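Local coordinates for protein inorganic pyrophosphatase (Helicobacter pylori, PDB 2BQX) that hydrolyses inorganic pyrophosphate to two phosphate ions, using magnesium as cofactor and assembling as a homohexamer, at residues A[100-105]-A[161-166]; A[42-47]-A[138-143]; A[73-78]-A[113-118]; A[131-136]-A[152-157]. All blocks are in the same frame, centred on the assembly; numbering follows the deposited sequence.

Contact 1: A[100-105]-A[161-166]; sequences MDEKLI and IKVLEK
Glu102 and Leu104 reach from strand 99-108 to Val163 and Leu164 on helix 157-171. The CB of Glu102 starts out toward the helix, and the chain then swings to CG, which chi1 (58°) puts between the backbone N and the carbonyl carbon. There CG rests 3.8 Å from Val163 CG1. The chain bends again at chi2, and its acid end reaches Ser63, whose OG hydrogen-bonds OE2, so the polar tip of this buried residue is satisfied beyond the apolar stem. Two residues on, Leu104 splits its branches between the helix residues: CD2 lies 4.1 Å from the same Val163 CG1, and CD1 is 4.3 Å from Leu164 CD1. Val163 thus presents one methyl to both strand residues. This is the C-terminal helix lying across the outside of the beta-barrel characteristic of soluble family I pyrophosphatases; the segment axes approach to 9.5 Å, and their N-to-C directions lie 114° apart. Strand alternation sends the intervening side chain the other way. Lys103 points away from the helix, and its NZ forms a 2.8 Å salt bridge to Asp101 OD2, met on the syn side but 31° out of the carboxylate plane. Lys103 NZ also pairs with Asp69 and hydrogen-bonds Tyr54 OH; Asp101 and Asp69 are predicted magnesium ligands and Tyr54 a predicted substrate ligand.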
loop_
_atom_site.group_PDB
_atom_site.type_symbol
_atom_site.label_atom_id
_atom_site.label_comp_id
_atom_site.label_asym_id
_atom_site.label_seq_id
_atom_site.Cartn_x
_atom_site.Cartn_y
_atom_site.Cartn_z
ATOM N N MET A 100 -18.462 -5.938 31.323
ATOM C CA MET A 100 -17.537 -4.826 31.243
ATOM C C MET A 100 -16.232 -5.259 30.597
ATOM O O MET A 100 -15.819 -6.416 30.698
ATOM C CB MET A 100 -17.277 -4.251 32.635
ATOM C CG MET A 100 -18.489 -3.559 33.234
ATOM S SD MET A 100 -19.179 -2.308 32.122
ATOM C CE MET A 100 -17.914 -1.034 32.189
ATOM N N ASP A 101 -15.596 -4.323 29.910
ATOM C CA ASP A 101 -14.341 -4.613 29.249
ATOM C C ASP A 101 -13.482 -3.372 29.389
ATOM O O ASP A 101 -13.989 -2.255 29.462
ATOM C CB ASP A 101 -14.582 -4.949 27.776
ATOM C CG ASP A 101 -13.362 -5.564 27.107
ATOM O OD1 ASP A 101 -12.361 -5.845 27.802
ATOM O OD2 ASP A 101 -13.410 -5.777 25.879
ATOM N N GLU A 102 -12.177 -3.577 29.451
ATOM C CA GLU A 102 -11.254 -2.474 29.602
ATOM C C GLU A 102 -10.188 -2.593 28.530
ATOM O O GLU A 102 -9.742 -3.696 28.210
ATOM C CB GLU A 102 -10.598 -2.524 30.986
ATOM C CG GLU A 102 -9.864 -3.836 31.251
ATOM C CD GLU A 102 -10.812 -5.006 31.473
ATOM O OE1 GLU A 102 -10.437 -6.151 31.137
ATOM O OE2 GLU A 102 -11.925 -4.783 31.996
ATOM N N LYS A 103 -9.798 -1.466 27.950
ATOM C CA LYS A 103 -8.750 -1.484 26.938
ATOM C C LYS A 103 -7.687 -0.511 27.424
ATOM O O LYS A 103 -7.934 0.688 27.498
ATOM C CB LYS A 103 -9.271 -1.017 25.570
ATOM C CG LYS A 103 -10.485 -1.762 25.027
ATOM C CD LYS A 103 -10.193 -3.217 24.729
ATOM C CE LYS A 103 -11.437 -3.925 24.189
ATOM N NZ LYS A 103 -11.246 -5.398 24.121
ATOM N N LEU A 104 -6.519 -1.026 27.777
ATOM C CA LEU A 104 -5.437 -0.166 28.226
ATOM C C LEU A 104 -5.020 0.700 27.035
ATOM O O LEU A 104 -5.044 0.239 25.896
ATOM C CB LEU A 104 -4.249 -1.014 28.703
ATOM C CG LEU A 104 -4.463 -1.864 29.963
ATOM C CD1 LEU A 104 -3.259 -2.773 30.210
ATOM C CD2 LEU A 104 -4.683 -0.944 31.147
ATOM N N ILE A 105 -4.662 1.953 27.297
ATOM C CA ILE A 105 -4.224 2.868 26.241
ATOM C C ILE A 105 -2.731 3.072 26.449
ATOM O O ILE A 105 -2.307 3.547 27.506
ATOM C CB ILE A 105 -4.936 4.238 26.337
ATOM C CG1 ILE A 105 -6.457 4.055 26.265
ATOM C CG2 ILE A 105 -4.437 5.172 25.225
ATOM C CD1 ILE A 105 -6.968 3.357 25.023
ATOM N N ILE A 161 -3.068 1.959 35.614
ATOM C CA ILE A 161 -2.109 1.202 36.414
ATOM C C ILE A 161 -2.850 0.268 37.367
ATOM O O ILE A 161 -2.439 -0.874 37.577
ATOM C CB ILE A 161 -1.183 2.154 37.210
ATOM C CG1 ILE A 161 -0.249 2.878 36.232
ATOM C CG2 ILE A 161 -0.368 1.370 38.241
ATOM C CD1 ILE A 161 0.510 4.036 36.832
ATOM N N LYS A 162 -3.945 0.755 37.938
ATOM C CA LYS A 162 -4.744 -0.060 38.848
ATOM C C LYS A 162 -5.306 -1.266 38.111
ATOM O O LYS A 162 -5.296 -2.384 38.628
ATOM C CB LYS A 162 -5.882 0.774 39.437
ATOM C CG LYS A 162 -5.414 1.787 40.471
ATOM C CD LYS A 162 -6.577 2.590 41.029
ATOM C CE LYS A 162 -6.133 3.446 42.201
ATOM N NZ LYS A 162 -5.043 4.388 41.824
ATOM N N VAL A 163 -5.787 -1.032 36.894
ATOM C CA VAL A 163 -6.348 -2.090 36.064
ATOM C C VAL A 163 -5.286 -3.137 35.764
ATOM O O VAL A 163 -5.537 -4.342 35.858
ATOM C CB VAL A 163 -6.893 -1.504 34.735
ATOM C CG1 VAL A 163 -7.363 -2.617 33.809
ATOM C CG2 VAL A 163 -8.041 -0.551 35.038
ATOM N N LEU A 164 -4.093 -2.671 35.406
ATOM C CA LEU A 164 -2.994 -3.573 35.096
ATOM C C LEU A 164 -2.583 -4.406 36.306
ATOM O O LEU A 164 -2.456 -5.621 36.208
ATOM C CB LEU A 164 -1.782 -2.786 34.586
ATOM C CG LEU A 164 -0.535 -3.627 34.302
ATOM C CD1 LEU A 164 -0.836 -4.648 33.202
ATOM C CD2 LEU A 164 0.598 -2.719 33.886
ATOM N N GLU A 165 -2.374 -3.754 37.447
ATOM C CA GLU A 165 -1.957 -4.476 38.648
ATOM C C GLU A 165 -2.997 -5.510 39.067
ATOM O O GLU A 165 -2.656 -6.614 39.495
ATOM C CB GLU A 165 -1.687 -3.497 39.793
ATOM C CG GLU A 165 -0.635 -2.452 39.450
ATOM C CD GLU A 165 -0.195 -1.633 40.647
ATOM O OE1 GLU A 165 -1.018 -1.425 41.565
ATOM O OE2 GLU A 165 0.973 -1.181 40.659
ATOM N N LYS A 166 -4.268 -5.150 38.945
ATOM C CA LYS A 166 -5.344 -6.066 39.298
ATOM C C LYS A 166 -5.302 -7.281 38.368
ATOM O O LYS A 166 -5.519 -8.420 38.798
ATOM C CB LYS A 166 -6.686 -5.346 39.184
ATOM C CG LYS A 166 -7.884 -6.156 39.612
ATOM C CD LYS A 166 -9.093 -5.248 39.759
ATOM C CE LYS A 166 -10.286 -6.016 40.289
ATOM N NZ LYS A 166 -11.438 -5.105 40.540
#

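Contact 2: A[42-47]-A[138-143]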
loop_
_atom_site.group_PDB
_atom_site.type_symbol
_atom_site.label_atom_id
_atom_site.label_comp_id
_atom_site.label_asym_id
_atom_site.label_seq_id
_atom_site.Cartn_x
_atom_site.Cartn_y
_atom_site.Cartn_z
ATOM N N ARG A 42 -11.319 -12.453 12.880
ATOM C CA ARG A 42 -12.459 -11.749 12.321
ATOM C C ARG A 42 -12.074 -10.688 11.312
ATOM O O ARG A 42 -11.023 -10.068 11.422
ATOM C CB ARG A 42 -13.244 -11.093 13.464
ATOM C CG ARG A 42 -14.380 -10.178 13.039
ATOM C CD ARG A 42 -15.536 -10.977 12.469
ATOM N NE ARG A 42 -15.821 -12.152 13.286
ATOM C CZ ARG A 42 -16.102 -12.115 14.584
ATOM N NH1 ARG A 42 -16.341 -13.243 15.242
ATOM N NH2 ARG A 42 -16.151 -10.950 15.224
ATOM N N VAL A 43 -12.930 -10.509 10.314
ATOM C CA VAL A 43 -12.735 -9.465 9.326
ATOM C C VAL A 43 -13.910 -8.548 9.614
ATOM O O VAL A 43 -15.065 -8.980 9.577
ATOM C CB VAL A 43 -12.830 -9.982 7.876
ATOM C CG1 VAL A 43 -12.653 -8.817 6.912
ATOM C CG2 VAL A 43 -11.747 -11.029 7.613
ATOM N N LEU A 44 -13.616 -7.294 9.934
ATOM C CA LEU A 44 -14.665 -6.325 10.259
ATOM C C LEU A 44 -15.806 -6.360 9.244
ATOM O O LEU A 44 -15.574 -6.404 8.039
ATOM C CB LEU A 44 -14.067 -4.915 10.324
ATOM C CG LEU A 44 -13.025 -4.653 11.416
ATOM C CD1 LEU A 44 -12.521 -3.227 11.299
ATOM C CD2 LEU A 44 -13.650 -4.879 12.798
ATOM N N TYR A 45 -17.037 -6.346 9.745
ATOM C CA TYR A 45 -18.220 -6.371 8.888
ATOM C C TYR A 45 -18.432 -5.028 8.199
ATOM O O TYR A 45 -18.986 -4.966 7.106
ATOM C CB TYR A 45 -19.471 -6.680 9.710
ATOM C CG TYR A 45 -19.666 -8.133 10.100
ATOM C CD1 TYR A 45 -18.587 -8.943 10.455
ATOM C CD2 TYR A 45 -20.949 -8.673 10.180
ATOM C CE1 TYR A 45 -18.791 -10.264 10.887
ATOM C CE2 TYR A 45 -21.167 -9.977 10.610
ATOM C CZ TYR A 45 -20.084 -10.766 10.962
ATOM O OH TYR A 45 -20.304 -12.055 11.400
ATOM N N GLY A 46 -17.997 -3.957 8.855
ATOM C CA GLY A 46 -18.179 -2.634 8.299
ATOM C C GLY A 46 -16.963 -2.062 7.609
ATOM O O GLY A 46 -15.873 -2.642 7.641
ATOM N N ALA A 47 -17.165 -0.908 6.979
ATOM C CA ALA A 47 -16.104 -0.209 6.263
ATOM C C ALA A 47 -15.310 0.577 7.295
ATOM O O ALA A 47 -15.368 1.803 7.340
ATOM C CB ALA A 47 -16.720 0.730 5.232
ATOM N N GLU A 138 -17.540 1.941 19.583
ATOM C CA GLU A 138 -18.975 2.138 19.699
ATOM C C GLU A 138 -19.739 1.606 18.482
ATOM O O GLU A 138 -20.915 1.259 18.594
ATOM C CB GLU A 138 -19.277 3.626 19.872
ATOM C CG GLU A 138 -20.598 3.914 20.542
ATOM C CD GLU A 138 -20.413 4.520 21.923
ATOM O OE1 GLU A 138 -19.989 5.702 22.009
ATOM O OE2 GLU A 138 -20.678 3.815 22.920
ATOM N N THR A 139 -19.075 1.510 17.330
ATOM C CA THR A 139 -19.760 1.067 16.115
ATOM C C THR A 139 -19.225 -0.138 15.341
ATOM O O THR A 139 -19.935 -0.684 14.500
ATOM C CB THR A 139 -19.826 2.217 15.093
ATOM O OG1 THR A 139 -18.495 2.556 14.670
ATOM C CG2 THR A 139 -20.488 3.439 15.698
ATOM N N TYR A 140 -17.996 -0.559 15.614
ATOM C CA TYR A 140 -17.401 -1.653 14.854
ATOM C C TYR A 140 -18.095 -3.009 14.955
ATOM O O TYR A 140 -17.842 -3.901 14.143
ATOM C CB TYR A 140 -15.908 -1.771 15.188
ATOM C CG TYR A 140 -15.545 -2.589 16.411
ATOM C CD1 TYR A 140 -16.118 -2.331 17.655
ATOM C CD2 TYR A 140 -14.567 -3.583 16.328
ATOM C CE1 TYR A 140 -15.717 -3.041 18.790
ATOM C CE2 TYR A 140 -14.161 -4.295 17.454
ATOM C CZ TYR A 140 -14.740 -4.016 18.679
ATOM O OH TYR A 140 -14.328 -4.703 19.797
ATOM N N LYS A 141 -18.973 -3.163 15.938
ATOM C CA LYS A 141 -19.709 -4.412 16.088
ATOM C C LYS A 141 -21.190 -4.214 15.794
ATOM O O LYS A 141 -21.993 -5.117 16.022
ATOM C CB LYS A 141 -19.528 -4.993 17.493
ATOM C CG LYS A 141 -18.193 -5.671 17.702
ATOM C CD LYS A 141 -18.126 -6.332 19.062
ATOM C CE LYS A 141 -16.840 -7.108 19.222
ATOM N NZ LYS A 141 -16.801 -7.816 20.535
ATOM N N ASP A 142 -21.555 -3.042 15.281
ATOM C CA ASP A 142 -22.960 -2.773 14.961
ATOM C C ASP A 142 -23.557 -3.868 14.085
ATOM O O ASP A 142 -24.626 -4.393 14.385
ATOM C CB ASP A 142 -23.135 -1.437 14.219
ATOM C CG ASP A 142 -22.984 -0.214 15.120
ATOM O OD1 ASP A 142 -23.080 -0.344 16.362
ATOM O OD2 ASP A 142 -22.787 0.891 14.562
ATOM N N LEU A 143 -22.861 -4.206 13.002
ATOM C CA LEU A 143 -23.344 -5.206 12.053
ATOM C C LEU A 143 -23.279 -6.655 12.518
ATOM O O LEU A 143 -23.848 -7.533 11.881
ATOM C CB LEU A 143 -22.590 -5.066 10.725
ATOM C CG LEU A 143 -22.794 -3.736 9.989
ATOM C CD1 LEU A 143 -21.821 -3.632 8.826
ATOM C CD2 LEU A 143 -24.232 -3.628 9.500
HETATM O O HOH W 1 -17.437 -6.359 12.527
HETATM O O HOH W 2 -17.339 -3.154 11.573
#
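Tyr45 and Leu143 form the tight half of this contact. Tyr45 CB and Leu143 CB stand 3.7 Å apart, while Leu143 CD1 reaches past to the backbone, 3.6 Å from Tyr45 O and 3.8 Å from Gly46 CA. Leu143 O approaches the Tyr45 ring obliquely, 3.5 Å from its CD2. Leu143 also packs on His135 of a neighbouring subunit, so the tight side continues into a subunit interface. A type I beta turn from Thr139 to Asp142 follows on helix 127-139 and brings the chain to Leu143, while segment 42-47 leaves the two-stranded sheet of 27-31 and 38-43; Arg42 and Tyr140, one from each segment, are predicted substrate ligands, consistent with a place at the active-site pocket. Where the segments part, water takes over: one molecule accepts from Tyr45 N and another from Gly46 N, and both also lie within hydrogen-bonding distance of Tyr140 O, at 3.0 and 2.7 Å respectively. On this looser side Leu44 CD2 meets the Tyr140 ring at its edge, near the plane, 3.9 Å from Tyr140 CD2. Tyr140 CG lies between the backbone N and the carbonyl carbon (chi1 85°), which brings that edge to the leucine methyl, and Lys141 CG lies 3.7 Å above one ring face, toward the rim. Arg42 turns its guanidinium group to a salt bridge with Glu144.

Contact 3: A[73-78]-A[113-118]; sequences LSDVAF and DPTHSY
The loops bearing Asp75 and His116 come nearest at the CA atoms of Ser74 and His116, 7.8 Å apart, the first bent by an ST turn at Ser74, the second by an Asx turn at Asp113 and a type I turn from Pro114 to Ser117. The Asp75 carboxylate reaches across, but its closest approaches are to carbon atoms. Its OD1 sits in the plane of the His116 ring, at the edge, 3.3 Å from CE1, with the carboxylate turned 72° to the ring; OD2 lies 3.2 Å from Thr115 CG2. The same methyl lies 3.6 Å above one face of the imidazole, near its rim, so Thr115 backs the ring that Asp75 meets. Asp113 OD1 holds Thr115 in turn, accepting from Thr115 N at 2.9 Å from above the carboxylate plane. A water 2.9 Å from His116 ND1 adds a weak link to Leu73 O. Both loops lie at subunit contacts of the hexamer: Pro114 packs on Tyr45 of one neighbouring subunit, and Thr115 on His128 of another. Within the chain, Leu73 and His116 both rest on Leu107, so the two loops, one following strand 69-72 and the other leading toward helix 127-139, meet beside strand 99-108.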
loop_
_atom_site.group_PDB
_atom_site.type_symbol
_atom_site.label_atom_id
_atom_site.label_comp_id
_atom_site.label_asym_id
_atom_site.label_seq_id
_atom_site.Cartn_x
_atom_site.Cartn_y
_atom_site.Cartn_z
ATOM N N LEU A 73 -0.989 3.175 20.606
ATOM C CA LEU A 73 -1.098 4.295 19.678
ATOM C C LEU A 73 0.260 4.629 19.081
ATOM O O LEU A 73 1.267 4.692 19.781
ATOM C CB LEU A 73 -1.686 5.513 20.392
ATOM C CG LEU A 73 -3.209 5.491 20.586
ATOM C CD1 LEU A 73 -3.630 4.262 21.371
ATOM C CD2 LEU A 73 -3.642 6.759 21.299
ATOM N N SER A 74 0.283 4.845 17.775
ATOM C CA SER A 74 1.530 5.125 17.086
ATOM C C SER A 74 1.185 5.655 15.716
ATOM O O SER A 74 0.057 5.503 15.259
ATOM C CB SER A 74 2.338 3.827 16.933
ATOM O OG SER A 74 3.435 4.012 16.055
ATOM N N ASP A 75 2.146 6.289 15.058
ATOM C CA ASP A 75 1.879 6.766 13.715
ATOM C C ASP A 75 2.099 5.616 12.748
ATOM O O ASP A 75 1.636 5.670 11.608
ATOM C CB ASP A 75 2.796 7.927 13.341
ATOM C CG ASP A 75 2.485 9.184 14.125
ATOM O OD1 ASP A 75 1.308 9.376 14.497
ATOM O OD2 ASP A 75 3.414 9.979 14.351
ATOM N N VAL A 76 2.806 4.579 13.195
ATOM C CA VAL A 76 3.069 3.427 12.335
ATOM C C VAL A 76 2.314 2.175 12.764
ATOM O O VAL A 76 1.861 2.072 13.899
ATOM C CB VAL A 76 4.581 3.083 12.269
ATOM C CG1 VAL A 76 5.371 4.292 11.808
ATOM C CG2 VAL A 76 5.076 2.582 13.616
ATOM N N ALA A 77 2.174 1.239 11.830
ATOM C CA ALA A 77 1.484 -0.024 12.073
ATOM C C ALA A 77 2.496 -1.146 12.337
ATOM O O ALA A 77 3.384 -1.388 11.518
ATOM C CB ALA A 77 0.623 -0.379 10.850
ATOM N N PHE A 78 2.366 -1.815 13.481
ATOM C CA PHE A 78 3.252 -2.912 13.843
ATOM C C PHE A 78 2.654 -4.222 13.332
ATOM O O PHE A 78 1.435 -4.411 13.359
ATOM C CB PHE A 78 3.426 -2.985 15.371
ATOM C CG PHE A 78 4.001 -1.732 15.978
ATOM C CD1 PHE A 78 5.168 -1.169 15.463
ATOM C CD2 PHE A 78 3.363 -1.098 17.037
ATOM C CE1 PHE A 78 5.689 0.010 15.994
ATOM C CE2 PHE A 78 3.876 0.084 17.577
ATOM C CZ PHE A 78 5.038 0.637 17.049
ATOM N N ASP A 113 10.245 4.458 19.854
ATOM C CA ASP A 113 9.775 5.573 19.037
ATOM C C ASP A 113 9.360 6.710 19.973
ATOM O O ASP A 113 8.377 6.588 20.708
ATOM C CB ASP A 113 8.578 5.141 18.178
ATOM C CG ASP A 113 8.104 6.237 17.236
ATOM O OD1 ASP A 113 8.621 7.369 17.315
ATOM O OD2 ASP A 113 7.210 5.971 16.411
ATOM N N PRO A 114 10.112 7.822 19.970
ATOM C CA PRO A 114 9.814 8.974 20.824
ATOM C C PRO A 114 8.841 9.982 20.221
ATOM O O PRO A 114 8.624 11.053 20.787
ATOM C CB PRO A 114 11.192 9.583 21.055
ATOM C CG PRO A 114 11.843 9.380 19.718
ATOM C CD PRO A 114 11.457 7.948 19.376
ATOM N N THR A 115 8.247 9.635 19.083
ATOM C CA THR A 115 7.316 10.532 18.403
ATOM C C THR A 115 6.318 11.200 19.345
ATOM O O THR A 115 6.125 12.413 19.287
ATOM C CB THR A 115 6.535 9.795 17.294
ATOM O OG1 THR A 115 7.448 9.335 16.291
ATOM C CG2 THR A 115 5.524 10.723 16.641
ATOM N N HIS A 116 5.682 10.416 20.211
ATOM C CA HIS A 116 4.713 10.979 21.144
ATOM C C HIS A 116 5.197 10.966 22.592
ATOM O O HIS A 116 4.419 10.752 23.520
ATOM C CB HIS A 116 3.378 10.237 21.026
ATOM C CG HIS A 116 2.731 10.380 19.685
ATOM N ND1 HIS A 116 2.781 9.392 18.724
ATOM C CD2 HIS A 116 2.058 11.415 19.128
ATOM C CE1 HIS A 116 2.166 9.814 17.633
ATOM N NE2 HIS A 116 1.720 11.038 17.852
ATOM N N SER A 117 6.488 11.213 22.780
ATOM C CA SER A 117 7.063 11.232 24.117
ATOM C C SER A 117 6.406 12.308 24.983
ATOM O O SER A 117 6.453 12.232 26.210
ATOM C CB SER A 117 8.570 11.483 24.038
ATOM O OG SER A 117 8.842 12.738 23.440
ATOM N N TYR A 118 5.791 13.303 24.347
ATOM C CA TYR A 118 5.134 14.392 25.072
ATOM C C TYR A 118 3.835 13.960 25.740
ATOM O O TYR A 118 3.315 14.659 26.611
ATOM C CB TYR A 118 4.839 15.573 24.137
ATOM C CG TYR A 118 3.869 15.263 23.018
ATOM C CD1 TYR A 118 4.314 14.723 21.810
ATOM C CD2 TYR A 118 2.502 15.492 23.172
ATOM C CE1 TYR A 118 3.422 14.419 20.786
ATOM C CE2 TYR A 118 1.603 15.190 22.155
ATOM C CZ TYR A 118 2.069 14.654 20.964
ATOM O OH TYR A 118 1.182 14.347 19.955
HETATM O O HOH W 3 3.939 6.741 19.252
#

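Contact 4: A[131-136]-A[152-157]; sequences DKIKHF and KGFENK
Phe154 meets Ile133 and Lys134 where helix 127-139 lies against strand 149-156, which pairs with strand 83-96 in the barrel-like sheet common to soluble family I pyrophosphatases. Ile133 comes to the ring edge near its plane, with CG2 4.0 Å from Phe154 CZ, and the two side chains cross at about a right angle. In Ile133, chi1 of -69° sets CG2 anti to the backbone N, on the branch that faces the phenyl tip. Lys134 adds its aliphatic root, CB lying obliquely 4.3 Å from Phe154 CE1. No hydrogen bond joins the segments, and the touching atoms are all carbon. In the next shell Leu92, on strand 83-96, touches both Ile133 and Phe154, and Ile122 adds to the packing of the phenyl ring. Farther back, Lys152 and Gly153 share Asn93 as their partner on strand 83-96, a classic beta bulge. Gly153 has backbone angles (phi 158°, psi -179°) at which a side chain would collide with the carbonyl oxygen of Lys152, so glycine suits the place. On its far side the helix faces another subunit, with His135 NE2 hydrogen-bonded to Asp142 OD2 of that neighbour. At the other end of segment 152-157 the chain passes straight into helix 157-171, whose N-cap is Asn156, with OD1 accepting from the backbone N of Ser159.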
loop_
_atom_site.group_PDB
_atom_site.type_symbol
_atom_site.label_atom_id
_atom_site.label_comp_id
_atom_site.label_asym_id
_atom_site.label_seq_id
_atom_site.Cartn_x
_atom_site.Cartn_y
_atom_site.Cartn_z
ATOM N N ASP A 131 -11.882 10.708 20.401
ATOM C CA ASP A 131 -13.218 10.543 19.841
ATOM C C ASP A 131 -13.228 9.473 18.753
ATOM O O ASP A 131 -14.180 8.701 18.648
ATOM C CB ASP A 131 -13.730 11.855 19.241
ATOM C CG ASP A 131 -13.995 12.922 20.289
ATOM O OD1 ASP A 131 -14.216 12.568 21.464
ATOM O OD2 ASP A 131 -13.999 14.115 19.921
ATOM N N LYS A 132 -12.177 9.435 17.937
ATOM C CA LYS A 132 -12.102 8.446 16.859
ATOM C C LYS A 132 -12.039 7.038 17.438
ATOM O O LYS A 132 -12.698 6.120 16.951
ATOM C CB LYS A 132 -10.871 8.691 15.969
ATOM C CG LYS A 132 -10.688 7.629 14.866
ATOM C CD LYS A 132 -9.418 7.835 14.036
ATOM C CE LYS A 132 -9.488 9.071 13.152
ATOM N NZ LYS A 132 -8.275 9.216 12.274
ATOM N N ILE A 133 -11.235 6.866 18.479
ATOM C CA ILE A 133 -11.108 5.556 19.107
ATOM C C ILE A 133 -12.424 5.124 19.743
ATOM O O ILE A 133 -12.867 3.977 19.584
ATOM C CB ILE A 133 -10.000 5.563 20.170
ATOM C CG1 ILE A 133 -8.643 5.704 19.476
ATOM C CG2 ILE A 133 -10.081 4.298 21.025
ATOM C CD1 ILE A 133 -7.467 5.821 20.409
ATOM N N LYS A 134 -13.057 6.047 20.458
ATOM C CA LYS A 134 -14.323 5.756 21.119
ATOM C C LYS A 134 -15.411 5.391 20.115
ATOM O O LYS A 134 -16.161 4.435 20.311
ATOM C CB LYS A 134 -14.765 6.965 21.959
ATOM C CG LYS A 134 -16.184 6.873 22.511
ATOM C CD LYS A 134 -16.355 7.723 23.775
ATOM C CE LYS A 134 -16.082 9.196 23.531
ATOM N NZ LYS A 134 -16.138 9.990 24.801
ATOM N N HIS A 135 -15.484 6.158 19.033
ATOM C CA HIS A 135 -16.481 5.931 18.000
ATOM C C HIS A 135 -16.259 4.591 17.290
ATOM O O HIS A 135 -17.211 3.941 16.849
ATOM C CB HIS A 135 -16.449 7.099 17.009
ATOM C CG HIS A 135 -17.340 6.912 15.823
ATOM N ND1 HIS A 135 -16.881 6.427 14.618
ATOM C CD2 HIS A 135 -18.671 7.109 15.668
ATOM C CE1 HIS A 135 -17.892 6.328 13.773
ATOM N NE2 HIS A 135 -18.988 6.737 14.385
ATOM N N PHE A 136 -15.003 4.173 17.187
ATOM C CA PHE A 136 -14.694 2.899 16.548
ATOM C C PHE A 136 -15.279 1.741 17.355
ATOM O O PHE A 136 -15.976 0.874 16.820
ATOM C CB PHE A 136 -13.185 2.700 16.428
ATOM C CG PHE A 136 -12.799 1.335 15.942
ATOM C CD1 PHE A 136 -12.874 1.016 14.589
ATOM C CD2 PHE A 136 -12.383 0.358 16.840
ATOM C CE1 PHE A 136 -12.539 -0.259 14.136
ATOM C CE2 PHE A 136 -12.047 -0.923 16.400
ATOM C CZ PHE A 136 -12.124 -1.232 15.043
ATOM N N LYS A 152 -17.994 3.777 27.749
ATOM C CA LYS A 152 -18.238 4.662 28.882
ATOM C C LYS A 152 -17.377 5.914 28.767
ATOM O O LYS A 152 -17.887 7.032 28.795
ATOM C CB LYS A 152 -17.931 3.946 30.200
ATOM C CG LYS A 152 -18.666 2.626 30.372
ATOM C CD LYS A 152 -20.177 2.795 30.263
ATOM C CE LYS A 152 -20.878 1.454 30.370
ATOM N NZ LYS A 152 -22.347 1.564 30.158
ATOM N N GLY A 153 -16.068 5.717 28.629
ATOM C CA GLY A 153 -15.161 6.845 28.519
ATOM C C GLY A 153 -13.749 6.459 28.900
ATOM O O GLY A 153 -13.488 5.302 29.231
ATOM N N PHE A 154 -12.833 7.423 28.850
ATOM C CA PHE A 154 -11.438 7.177 29.200
ATOM C C PHE A 154 -11.112 7.610 30.623
ATOM O O PHE A 154 -11.719 8.539 31.154
ATOM C CB PHE A 154 -10.497 7.950 28.272
ATOM C CG PHE A 154 -10.545 7.510 26.841
ATOM C CD1 PHE A 154 -11.499 8.023 25.972
ATOM C CD2 PHE A 154 -9.616 6.598 26.355
ATOM C CE1 PHE A 154 -11.528 7.636 24.633
ATOM C CE2 PHE A 154 -9.634 6.201 25.018
ATOM C CZ PHE A 154 -10.590 6.724 24.157
ATOM N N GLU A 155 -10.141 6.935 31.228
ATOM C CA GLU A 155 -9.669 7.284 32.563
ATOM C C GLU A 155 -8.163 7.464 32.424
ATOM O O GLU A 155 -7.566 6.960 31.469
ATOM C CB GLU A 155 -10.004 6.184 33.570
ATOM C CG GLU A 155 -11.491 5.878 33.613
ATOM C CD GLU A 155 -11.939 5.285 34.930
ATOM O OE1 GLU A 155 -11.202 4.453 35.496
ATOM O OE2 GLU A 155 -13.042 5.645 35.392
ATOM N N ASN A 156 -7.547 8.176 33.362
ATOM C CA ASN A 156 -6.120 8.452 33.287
ATOM C C ASN A 156 -5.160 7.306 33.590
ATOM O O ASN A 156 -5.567 6.186 33.903
ATOM C CB ASN A 156 -5.767 9.654 34.171
ATOM C CG ASN A 156 -6.119 9.440 35.625
ATOM O OD1 ASN A 156 -6.149 8.310 36.113
ATOM N ND2 ASN A 156 -6.370 10.536 36.335
ATOM N N LYS A 157 -3.871 7.610 33.482
ATOM C CA LYS A 157 -2.813 6.637 33.720
ATOM C C LYS A 157 -2.891 6.000 35.108
ATOM O O LYS A 157 -2.644 4.801 35.263
ATOM C CB LYS A 157 -1.452 7.309 33.527
ATOM C CG LYS A 157 -0.264 6.374 33.655
ATOM C CD LYS A 157 1.042 7.155 33.591
ATOM C CE LYS A 157 2.226 6.222 33.675
ATOM N NZ LYS A 157 3.530 6.940 33.747
#

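How the contacts relate
Contacts 1 and 4 both reach the barrel-like sheet, their centres about 13 Å apart; Ile105 CD1 packs on Phe154 CE2 at 3.9 Å. Contacts 2 and 4 share helix 127-139 and touch through Leu44 and Phe136, and the same neighbouring subunit touches both. Leu73 joins contact 3 to Ile105 of contact 1 and Ile133 of contact 4. Along the chain the first segments run 42-47, 73-78, 100-105, 131-136, and both segments of contact 3 precede those of contact 4. Contacts 2 and 3, about 25 Å apart between centres, carry subunit interfaces of the hexamer, whereas contact 1 touches no other subunit.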